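Local coordinates for putative uncharacterized protein smu.1108c (Streptococcus mutans, PDB 3L7Y) that is uncharacterised but binds magnesium and, as a haloacid dehalogenase-like hydrolase, probably acts as a phosphatase, at residues Arg62-Leu67 / Pro90-Gln95; Val138-Gly143 / Lys159-Phe164. All coordinates share one frame; numbering follows the deposited sequence.

Contact 1 closes before contact 2 opens along the chain; their centres lie 29 Å apart and their nearest atoms about 14 Å apart, without touching. They belong to different sheets. Contact 1 joins helix 57-69, between strands 39-42 and 73-77 of the eight-stranded sheet, to the loop leading into strand 97-100 of that sheet. Contact 2 joins strand 138-143 of the six-stranded sheet to Leu161 of helix 155-161. This division agrees with a haloacid dehalogenase core carrying an inserted cap domain. The magnesium ligands Asp43, Asp45 and Asp252 follow core strands, so contact 1 belongs to the metal-carrying part and contact 2 to the probable cap.

Contact 1 (Arg62-Leu67 / Pro90-Gln95); sequences RILKQL and PDCHEQ
Leu64 reaches from its helix to Cys92 and Gln95, and almost all of that reach is made by one methyl. Its CB leaves the helix toward the segment Pro90-Gln95, but Leu64 CB is still 5.7 Å from Cys92 SG. From there CG sits almost 40° short of anti to the backbone N (chi1 -142°), and the branches part: CD2 turns back from the loop, whereas CD1 continues forward. CD1 stands 3.7 Å from Cys92 SG and 3.9 Å from Cys92 CB, so the methyl lies against the flank of the thiol side chain in van der Waals contact. On the cysteine side, SG sits between its own backbone N and carbonyl carbon (chi1 70°), which turns the sulfur to the methyl. The amide end of Gln95 lies beside the same CD1 at the rim, the identity of its N and O left open.

The contact lies in the Rossmann-like core of the haloacid dehalogenase fold. Helix 57-69 is the crossover helix between the adjacent parallel strands 39-42 and 73-77, and the loop after helix 82-86 passes it just before entering strand 97-100. Leu64 also touches Leu96 and Cys92 touches Phe60, which carries the apolar patch beyond the two segments, to the residue following Gln95 and to one turn earlier on the helix. The backbone turn that brings Gln95 alongside Cys92 is held by the bond from Gln95 N to Cys92 O, 2.8 Å long. Elsewhere on the helix, Ile63 packs on Leu293 and Ile296 of helix 291-301, and Arg62 forms a salt bridge with Asp297.

Contact 2 (Val138-Gly143 / Lys159-Phe164); sequences VIALSG and KMLSPF
Val138 meets Leu161 at the start of the strand, where its CG1 methyl is 4.5 Å from Leu161 CD1, a loose apolar approach. Ile139 points the other way, onto Ile130 of helix 120-133 and Leu187 of strand 182-188. Ala140 returns to the first face and makes the nearer contact: its CB is 3.9 Å from Leu161 CD2. Leu161 thus spreads its two branches along the strand, CD1 toward Val138 and CD2 toward Ala140, two residues on, and both strand residues also touch Leu149 on the neighbouring strand 147-150. With Leu141 the chain again serves the far face, against Ile127 and Phe174. Ser142 faces the helix side, yet its side chain comes no closer than 5.6 Å to the segment Lys159-Phe164. Its OG, anti to the backbone N (chi1 -176°), is hydrogen-bonded instead to Glu101, with a weak bond to Lys184.

Leu161 also opens a type I turn that runs to Phe164. The hydroxyl of Ser162 turns back to donate a 2.9 Å bond from OG to Lys159 O, meeting the oxygen at a C=O...donor angle of 108° and from well above the carbonyl plane. The Phe164 ring presents one face to Leu161 CA, which lies 4.0 Å above the ring plane toward its rim.

Alternation along the strand therefore turns Ile139 and Leu141 to helix 120-133, while Val138 and Ala140 lie under Leu161 of the crossover helix 155-161 and Ser142, on that same face, reaches Glu101. The side chain of Leu161 is about 12 Å from that of the magnesium ligand Asp45. These features describe an alpha+beta cap with an open sheet face, consistent with the C2 cap of Cof-like haloacid dehalogenase hydrolases.

Contact 1 (Arg62-Leu67 / Pro90-Gln95)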
loop_
_atom_site.group_PDB
_atom_site.type_symbol
_atom_site.label_atom_id
_atom_site.label_comp_id
_atom_site.label_asym_id
_atom_site.label_seq_id
_atom_site.Cartn_x
_atom_site.Cartn_y
_atom_site.Cartn_z
ATOM N N ARG A 62 -3.166 22.097 8.058
ATOM C CA ARG A 62 -4.302 22.840 8.585
ATOM C C ARG A 62 -5.522 21.923 8.683
ATOM O O ARG A 62 -6.306 21.999 9.632
ATOM C CB ARG A 62 -4.601 24.058 7.701
ATOM C CG ARG A 62 -5.451 25.126 8.373
ATOM C CD ARG A 62 -6.937 24.927 8.109
ATOM N NE ARG A 62 -7.241 24.980 6.679
ATOM C CZ ARG A 62 -7.969 24.421 5.714
ATOM N NH1 ARG A 62 -8.119 24.395 4.395
ATOM N NH2 ARG A 62 -8.500 23.211 5.848
ATOM N N ILE A 63 -5.681 21.055 7.692
ATOM C CA ILE A 63 -6.738 20.055 7.741
ATOM C C ILE A 63 -6.507 19.114 8.918
ATOM O O ILE A 63 -7.436 18.772 9.642
ATOM C CB ILE A 63 -6.827 19.279 6.430
ATOM C CG1 ILE A 63 -7.401 20.177 5.336
ATOM C CG2 ILE A 63 -7.702 18.047 6.587
ATOM C CD1 ILE A 63 -7.595 19.460 4.009
ATOM N N LEU A 64 -5.251 18.750 9.142
ATOM C CA LEU A 64 -4.913 17.773 10.166
ATOM C C LEU A 64 -5.289 18.320 11.542
ATOM O O LEU A 64 -5.802 17.593 12.393
ATOM C CB LEU A 64 -3.409 17.464 10.116
ATOM C CG LEU A 64 -2.914 16.042 10.361
ATOM C CD1 LEU A 64 -1.565 16.078 11.110
ATOM C CD2 LEU A 64 -3.950 15.181 11.099
ATOM N N LYS A 65 -5.007 19.604 11.762
ATOM C CA LYS A 65 -5.365 20.254 13.014
ATOM C C LYS A 65 -6.868 20.174 13.218
ATOM O O LYS A 65 -7.344 19.953 14.331
ATOM C CB LYS A 65 -4.911 21.716 13.008
ATOM C CG LYS A 65 -5.787 22.646 13.843
ATOM N N GLN A 66 -7.603 20.340 12.153
ATOM C CA GLN A 66 -9.032 20.240 12.261
ATOM C C GLN A 66 -9.514 18.860 12.582
ATOM O O GLN A 66 -10.324 18.698 13.442
ATOM C CB GLN A 66 -9.645 20.752 11.014
ATOM C CG GLN A 66 -9.326 22.156 10.875
ATOM C CD GLN A 66 -10.429 22.840 10.312
ATOM O OE1 GLN A 66 -10.338 23.346 9.201
ATOM N NE2 GLN A 66 -11.540 22.827 11.023
ATOM N N LEU A 67 -8.944 17.872 11.921
ATOM C CA LEU A 67 -9.359 16.497 12.158
ATOM C C LEU A 67 -9.108 16.151 13.618
ATOM O O LEU A 67 -9.950 15.561 14.287
ATOM C CB LEU A 67 -8.598 15.528 11.248
ATOM C CG LEU A 67 -8.785 15.707 9.744
ATOM C CD1 LEU A 67 -7.913 14.707 9.005
ATOM C CD2 LEU A 67 -10.270 15.562 9.313
ATOM N N PRO A 90 7.118 14.522 7.756
ATOM C CA PRO A 90 8.283 14.685 8.637
ATOM C C PRO A 90 7.897 15.290 9.975
ATOM O O PRO A 90 8.474 14.906 10.998
ATOM C CB PRO A 90 9.181 15.670 7.874
ATOM C CG PRO A 90 8.654 15.719 6.480
ATOM C CD PRO A 90 7.205 15.351 6.543
ATOM N N ASP A 91 6.939 16.216 9.965
ATOM C CA ASP A 91 6.637 16.993 11.158
ATOM C C ASP A 91 5.396 16.526 11.908
ATOM O O ASP A 91 5.050 17.101 12.937
ATOM C CB ASP A 91 6.479 18.482 10.814
ATOM C CG ASP A 91 7.725 19.082 10.174
ATOM O OD1 ASP A 91 8.852 18.635 10.491
ATOM O OD2 ASP A 91 7.566 20.010 9.352
ATOM N N CYS A 92 4.708 15.505 11.408
ATOM C CA CYS A 92 3.500 15.077 12.095
ATOM C C CYS A 92 3.239 13.574 12.018
ATOM O O CYS A 92 2.198 13.114 12.477
ATOM C CB CYS A 92 2.277 15.857 11.573
ATOM S SG CYS A 92 1.848 15.396 9.899
ATOM N N HIS A 93 4.184 12.814 11.467
ATOM C CA HIS A 93 4.002 11.365 11.302
ATOM C C HIS A 93 3.649 10.658 12.610
ATOM O O HIS A 93 2.970 9.618 12.610
ATOM C CB HIS A 93 5.244 10.715 10.675
ATOM C CG HIS A 93 6.434 10.671 11.587
ATOM N ND1 HIS A 93 6.653 9.643 12.478
ATOM C CD2 HIS A 93 7.468 11.531 11.746
ATOM C CE1 HIS A 93 7.767 9.874 13.150
ATOM N NE2 HIS A 93 8.281 11.012 12.723
ATOM N N GLU A 94 4.109 11.217 13.725
ATOM C CA GLU A 94 3.889 10.605 15.029
ATOM C C GLU A 94 2.446 10.793 15.485
ATOM O O GLU A 94 2.020 10.209 16.483
ATOM C CB GLU A 94 4.880 11.140 16.079
ATOM C CG GLU A 94 4.451 12.436 16.754
ATOM C CD GLU A 94 4.719 13.668 15.904
ATOM O OE1 GLU A 94 5.432 13.544 14.881
ATOM O OE2 GLU A 94 4.222 14.760 16.270
ATOM N N GLN A 95 1.689 11.594 14.740
ATOM C CA GLN A 95 0.283 11.842 15.063
ATOM C C GLN A 95 -0.661 11.038 14.170
ATOM O O GLN A 95 -1.883 11.151 14.278
ATOM C CB GLN A 95 -0.026 13.330 14.924
ATOM C CG GLN A 95 1.050 14.228 15.530
ATOM C CD GLN A 95 0.887 15.685 15.132
ATOM O OE1 GLN A 95 1.860 16.439 15.071
ATOM N NE2 GLN A 95 -0.344 16.084 14.854
#

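Contact 2 (Val138-Gly143 / Lys159-Phe164)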
loop_
_atom_site.group_PDB
_atom_site.type_symbol
_atom_site.label_atom_id
_atom_site.label_comp_id
_atom_site.label_asym_id
_atom_site.label_seq_id
_atom_site.Cartn_x
_atom_site.Cartn_y
_atom_site.Cartn_z
ATOM N N VAL A 138 11.172 -9.231 -12.306
ATOM C CA VAL A 138 12.180 -8.790 -11.354
ATOM C C VAL A 138 11.629 -8.933 -9.942
ATOM O O VAL A 138 10.539 -8.425 -9.619
ATOM C CB VAL A 138 12.610 -7.329 -11.602
ATOM C CG1 VAL A 138 13.613 -6.895 -10.549
ATOM C CG2 VAL A 138 13.225 -7.195 -12.990
ATOM N N ILE A 139 12.387 -9.618 -9.095
ATOM C CA ILE A 139 11.931 -9.927 -7.754
ATOM C C ILE A 139 12.599 -9.049 -6.706
ATOM O O ILE A 139 13.821 -9.048 -6.565
ATOM C CB ILE A 139 12.219 -11.404 -7.396
ATOM C CG1 ILE A 139 11.474 -12.354 -8.353
ATOM C CG2 ILE A 139 11.854 -11.673 -5.941
ATOM C CD1 ILE A 139 12.005 -13.820 -8.332
ATOM N N ALA A 140 11.793 -8.324 -5.947
ATOM C CA ALA A 140 12.318 -7.555 -4.828
ATOM C C ALA A 140 11.682 -7.991 -3.508
ATOM O O ALA A 140 10.468 -8.198 -3.424
ATOM C CB ALA A 140 12.126 -6.071 -5.061
ATOM N N LEU A 141 12.517 -8.158 -2.487
ATOM C CA LEU A 141 12.046 -8.538 -1.161
ATOM C C LEU A 141 11.968 -7.301 -0.274
ATOM O O LEU A 141 12.912 -6.504 -0.214
ATOM C CB LEU A 141 12.987 -9.564 -0.546
ATOM C CG LEU A 141 13.446 -10.653 -1.501
ATOM C CD1 LEU A 141 14.523 -11.531 -0.864
ATOM C CD2 LEU A 141 12.245 -11.479 -1.925
ATOM N N SER A 142 10.840 -7.129 0.403
ATOM C CA SER A 142 10.639 -5.961 1.245
ATOM C C SER A 142 10.757 -6.359 2.716
ATOM O O SER A 142 9.829 -6.938 3.285
ATOM C CB SER A 142 9.284 -5.294 0.937
ATOM O OG SER A 142 9.109 -4.096 1.677
ATOM N N GLY A 143 11.915 -6.062 3.314
ATOM C CA GLY A 143 12.226 -6.491 4.668
ATOM C C GLY A 143 11.918 -5.427 5.701
ATOM O O GLY A 143 11.443 -4.336 5.379
ATOM N N LYS A 159 17.213 1.671 -10.331
ATOM C CA LYS A 159 16.889 3.072 -10.120
ATOM C C LYS A 159 15.386 3.236 -9.944
ATOM O O LYS A 159 14.943 4.136 -9.249
ATOM C CB LYS A 159 17.416 3.942 -11.267
ATOM N N MET A 160 14.603 2.418 -10.598
ATOM C CA MET A 160 13.153 2.481 -10.447
ATOM C C MET A 160 12.593 2.115 -9.092
ATOM O O MET A 160 11.582 2.629 -8.698
ATOM C CB MET A 160 12.511 1.535 -11.413
ATOM C CG MET A 160 12.279 2.122 -12.699
ATOM S SD MET A 160 11.511 0.862 -13.589
ATOM C CE MET A 160 12.485 0.768 -15.026
ATOM N N LEU A 161 13.198 1.120 -8.478
ATOM C CA LEU A 161 12.655 0.453 -7.331
ATOM C C LEU A 161 13.150 1.091 -6.116
ATOM O O LEU A 161 12.475 1.111 -5.113
ATOM C CB LEU A 161 13.139 -0.987 -7.309
ATOM C CG LEU A 161 12.206 -1.950 -7.955
ATOM C CD1 LEU A 161 12.888 -2.771 -8.947
ATOM C CD2 LEU A 161 11.539 -2.759 -6.951
ATOM N N SER A 162 14.361 1.606 -6.218
ATOM C CA SER A 162 15.092 2.154 -5.102
ATOM C C SER A 162 14.308 3.240 -4.389
ATOM O O SER A 162 14.733 3.770 -3.414
ATOM C CB SER A 162 16.364 2.778 -5.623
ATOM O OG SER A 162 16.035 3.790 -6.535
ATOM N N PRO A 163 13.156 3.580 -4.922
ATOM C CA PRO A 163 12.396 4.659 -4.346
ATOM C C PRO A 163 11.391 4.093 -3.411
ATOM O O PRO A 163 10.927 4.764 -2.534
ATOM C CB PRO A 163 11.715 5.262 -5.560
ATOM C CG PRO A 163 12.548 4.967 -6.635
ATOM C CD PRO A 163 13.260 3.718 -6.374
ATOM N N PHE A 164 11.059 2.836 -3.618
ATOM C CA PHE A 164 10.079 2.165 -2.828
ATOM C C PHE A 164 10.739 1.474 -1.657
ATOM O O PHE A 164 10.152 0.614 -1.095
ATOM C CB PHE A 164 9.365 1.114 -3.682
ATOM C CG PHE A 164 9.121 1.548 -5.103
ATOM C CD1 PHE A 164 9.258 2.849 -5.460
ATOM C CD2 PHE A 164 8.779 0.645 -6.064
ATOM C CE1 PHE A 164 9.039 3.247 -6.735
ATOM C CE2 PHE A 164 8.595 1.038 -7.345
ATOM C CZ PHE A 164 8.721 2.334 -7.679
#